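PDB 6KCW: alginate lyase from Chitinophaga sp. MD30, which cleaves alginate as a bacterial member of polysaccharide lyase family 36. Local coordinates for residues F80-W86 / I157-T161. Sequence-based numbering, arbitrary orientation.
Sequences FHSQFDW and ITKGT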
loop_
_atom_site.group_PDB
_atom_site.type_symbol
_atom_site.label_atom_id
_atom_site.label_comp_id
_atom_site.label_asym_id
_atom_site.label_seq_id
_atom_site.Cartn_x
_atom_site.Cartn_y
_atom_site.Cartn_z
ATOM N N PHE A 80 10.975 -8.608 2.456
ATOM C CA PHE A 80 11.742 -8.453 1.230
ATOM C C PHE A 80 12.621 -9.677 1.040
ATOM O O PHE A 80 13.129 -10.251 2.007
ATOM C CB PHE A 80 12.594 -7.187 1.266
ATOM C CG PHE A 80 11.799 -5.930 1.174
ATOM C CD1 PHE A 80 11.307 -5.318 2.323
ATOM C CD2 PHE A 80 11.539 -5.349 -0.065
ATOM C CE1 PHE A 80 10.566 -4.161 2.236
ATOM C CE2 PHE A 80 10.797 -4.195 -0.163
ATOM C CZ PHE A 80 10.313 -3.592 0.984
ATOM N N HIS A 81 12.781 -10.081 -0.215
ATOM C CA HIS A 81 13.570 -11.246 -0.547
ATOM C C HIS A 81 14.991 -11.116 0.002
ATOM O O HIS A 81 15.456 -10.039 0.378
ATOM C CB HIS A 81 13.596 -11.437 -2.060
ATOM C CG HIS A 81 14.329 -12.661 -2.505
ATOM N ND1 HIS A 81 15.666 -12.647 -2.834
ATOM C CD2 HIS A 81 13.910 -13.937 -2.680
ATOM C CE1 HIS A 81 16.039 -13.861 -3.197
ATOM N NE2 HIS A 81 14.992 -14.662 -3.110
ATOM N N SER A 82 15.688 -12.252 0.020
ATOM C CA SER A 82 17.015 -12.322 0.619
ATOM C C SER A 82 18.000 -11.399 -0.087
ATOM O O SER A 82 18.785 -10.701 0.565
ATOM C CB SER A 82 17.516 -13.768 0.584
ATOM O OG SER A 82 18.620 -13.940 1.450
ATOM N N GLN A 83 17.988 -11.397 -1.417
ATOM C CA GLN A 83 18.835 -10.515 -2.211
ATOM C C GLN A 83 18.018 -9.442 -2.910
ATOM O O GLN A 83 18.276 -9.111 -4.066
ATOM C CB GLN A 83 19.630 -11.294 -3.253
ATOM C CG GLN A 83 20.814 -12.034 -2.707
ATOM C CD GLN A 83 20.534 -13.498 -2.632
ATOM O OE1 GLN A 83 20.328 -14.155 -3.659
ATOM N NE2 GLN A 83 20.495 -14.030 -1.415
ATOM N N PHE A 84 17.008 -8.913 -2.232
ATOM C CA PHE A 84 16.227 -7.839 -2.820
ATOM C C PHE A 84 17.136 -6.655 -3.132
ATOM O O PHE A 84 18.039 -6.322 -2.361
ATOM C CB PHE A 84 15.107 -7.430 -1.869
ATOM C CG PHE A 84 14.130 -6.469 -2.468
ATOM C CD1 PHE A 84 13.032 -6.931 -3.167
ATOM C CD2 PHE A 84 14.311 -5.096 -2.330
ATOM C CE1 PHE A 84 12.128 -6.051 -3.723
ATOM C CE2 PHE A 84 13.411 -4.210 -2.875
ATOM C CZ PHE A 84 12.314 -4.685 -3.577
ATOM N N ASP A 85 16.922 -6.035 -4.282
ATOM C CA ASP A 85 17.719 -4.880 -4.687
ATOM C C ASP A 85 16.932 -3.636 -4.310
ATOM O O ASP A 85 15.966 -3.266 -4.986
ATOM C CB ASP A 85 18.046 -4.923 -6.180
ATOM C CG ASP A 85 18.901 -3.739 -6.632
ATOM O OD1 ASP A 85 19.482 -3.033 -5.767
ATOM O OD2 ASP A 85 18.987 -3.512 -7.860
ATOM N N TRP A 86 17.357 -2.987 -3.224
ATOM C CA TRP A 86 16.635 -1.825 -2.714
ATOM C C TRP A 86 16.389 -0.798 -3.809
ATOM O O TRP A 86 15.270 -0.304 -3.973
ATOM C CB TRP A 86 17.415 -1.178 -1.574
ATOM C CG TRP A 86 17.561 -1.983 -0.325
ATOM C CD1 TRP A 86 18.718 -2.226 0.349
ATOM C CD2 TRP A 86 16.514 -2.601 0.436
ATOM N NE1 TRP A 86 18.464 -2.959 1.471
ATOM C CE2 TRP A 86 17.118 -3.208 1.551
ATOM C CE3 TRP A 86 15.126 -2.701 0.283
ATOM C CZ2 TRP A 86 16.384 -3.909 2.511
ATOM C CZ3 TRP A 86 14.400 -3.399 1.227
ATOM C CH2 TRP A 86 15.029 -3.996 2.329
ATOM N N ILE A 157 16.023 -0.874 7.496
ATOM C CA ILE A 157 15.325 -2.161 7.518
ATOM C C ILE A 157 16.270 -3.187 6.914
ATOM O O ILE A 157 17.279 -2.812 6.307
ATOM C CB ILE A 157 13.987 -2.117 6.749
ATOM C CG1 ILE A 157 14.185 -1.581 5.328
ATOM C CG2 ILE A 157 12.973 -1.264 7.484
ATOM C CD1 ILE A 157 12.891 -1.474 4.531
ATOM N N THR A 158 15.955 -4.481 7.058
ATOM C CA THR A 158 16.831 -5.553 6.593
ATOM C C THR A 158 16.091 -6.501 5.654
ATOM O O THR A 158 14.881 -6.705 5.775
ATOM C CB THR A 158 17.394 -6.360 7.767
ATOM O OG1 THR A 158 16.308 -6.864 8.553
ATOM C CG2 THR A 158 18.295 -5.491 8.643
ATOM N N LYS A 159 16.836 -7.096 4.726
ATOM C CA LYS A 159 16.244 -8.055 3.806
ATOM C C LYS A 159 15.995 -9.384 4.510
ATOM O O LYS A 159 16.637 -9.726 5.512
ATOM C CB LYS A 159 17.147 -8.278 2.594
ATOM C CG LYS A 159 17.542 -7.002 1.863
ATOM C CD LYS A 159 18.461 -7.273 0.668
ATOM C CE LYS A 159 19.301 -6.035 0.376
ATOM N NZ LYS A 159 19.938 -6.057 -0.976
ATOM N N GLY A 160 15.045 -10.142 3.978
ATOM C CA GLY A 160 14.740 -11.419 4.591
ATOM C C GLY A 160 14.083 -11.337 5.948
ATOM O O GLY A 160 14.020 -12.343 6.651
ATOM N N THR A 161 13.567 -10.172 6.332
ATOM C CA THR A 161 12.988 -9.948 7.654
ATOM C C THR A 161 11.497 -9.677 7.523
ATOM O O THR A 161 11.093 -8.807 6.744
ATOM C CB THR A 161 13.647 -8.755 8.338
ATOM O OG1 THR A 161 15.064 -8.960 8.412
ATOM C CG2 THR A 161 13.070 -8.564 9.746
HETATM O O HOH W 1 12.935 -7.925 4.665
HETATM O O HOH W 2 20.393 -3.313 -2.501
#
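K159 lies across one face of the W86 indole, CG anti to the carbonyl carbon (chi1 -54°) and the chain extended beyond, carrying NZ along the 80-86 loop. CE sits over the ring near its rim, 3.4 Å from W86 NE1, and the ammonium lies above the five-membered ring in a cation-pi contact, NZ 4.5 Å from its centroid. That ammonium also donates to F84 O, at a doubtfully short separation, and to water 2, which also accepts from W86 N. With an alanine in place of W86, the lysine chain would probably lose its flat support and NZ its pi partner, leaving the chain freer to turn. G160 N, in the type II turn T158-T161, donates across to F80 O (2.8 Å, 144° at the hydrogen). Water 1 ties both backbones together, accepting from F80 N and T161 N and donating to T158 O at 2.6 Å. On the other side of the indole plane, I157 CG1 approaches W86 CH2 obliquely at 3.9 Å, while W86 CZ3 stands over the centre of the F80 ring. The contact joins the loop leaving strand 71-80 to the one entering its antiparallel neighbour 162-170, with V128 of strand 128-135 touching both W86 and I157.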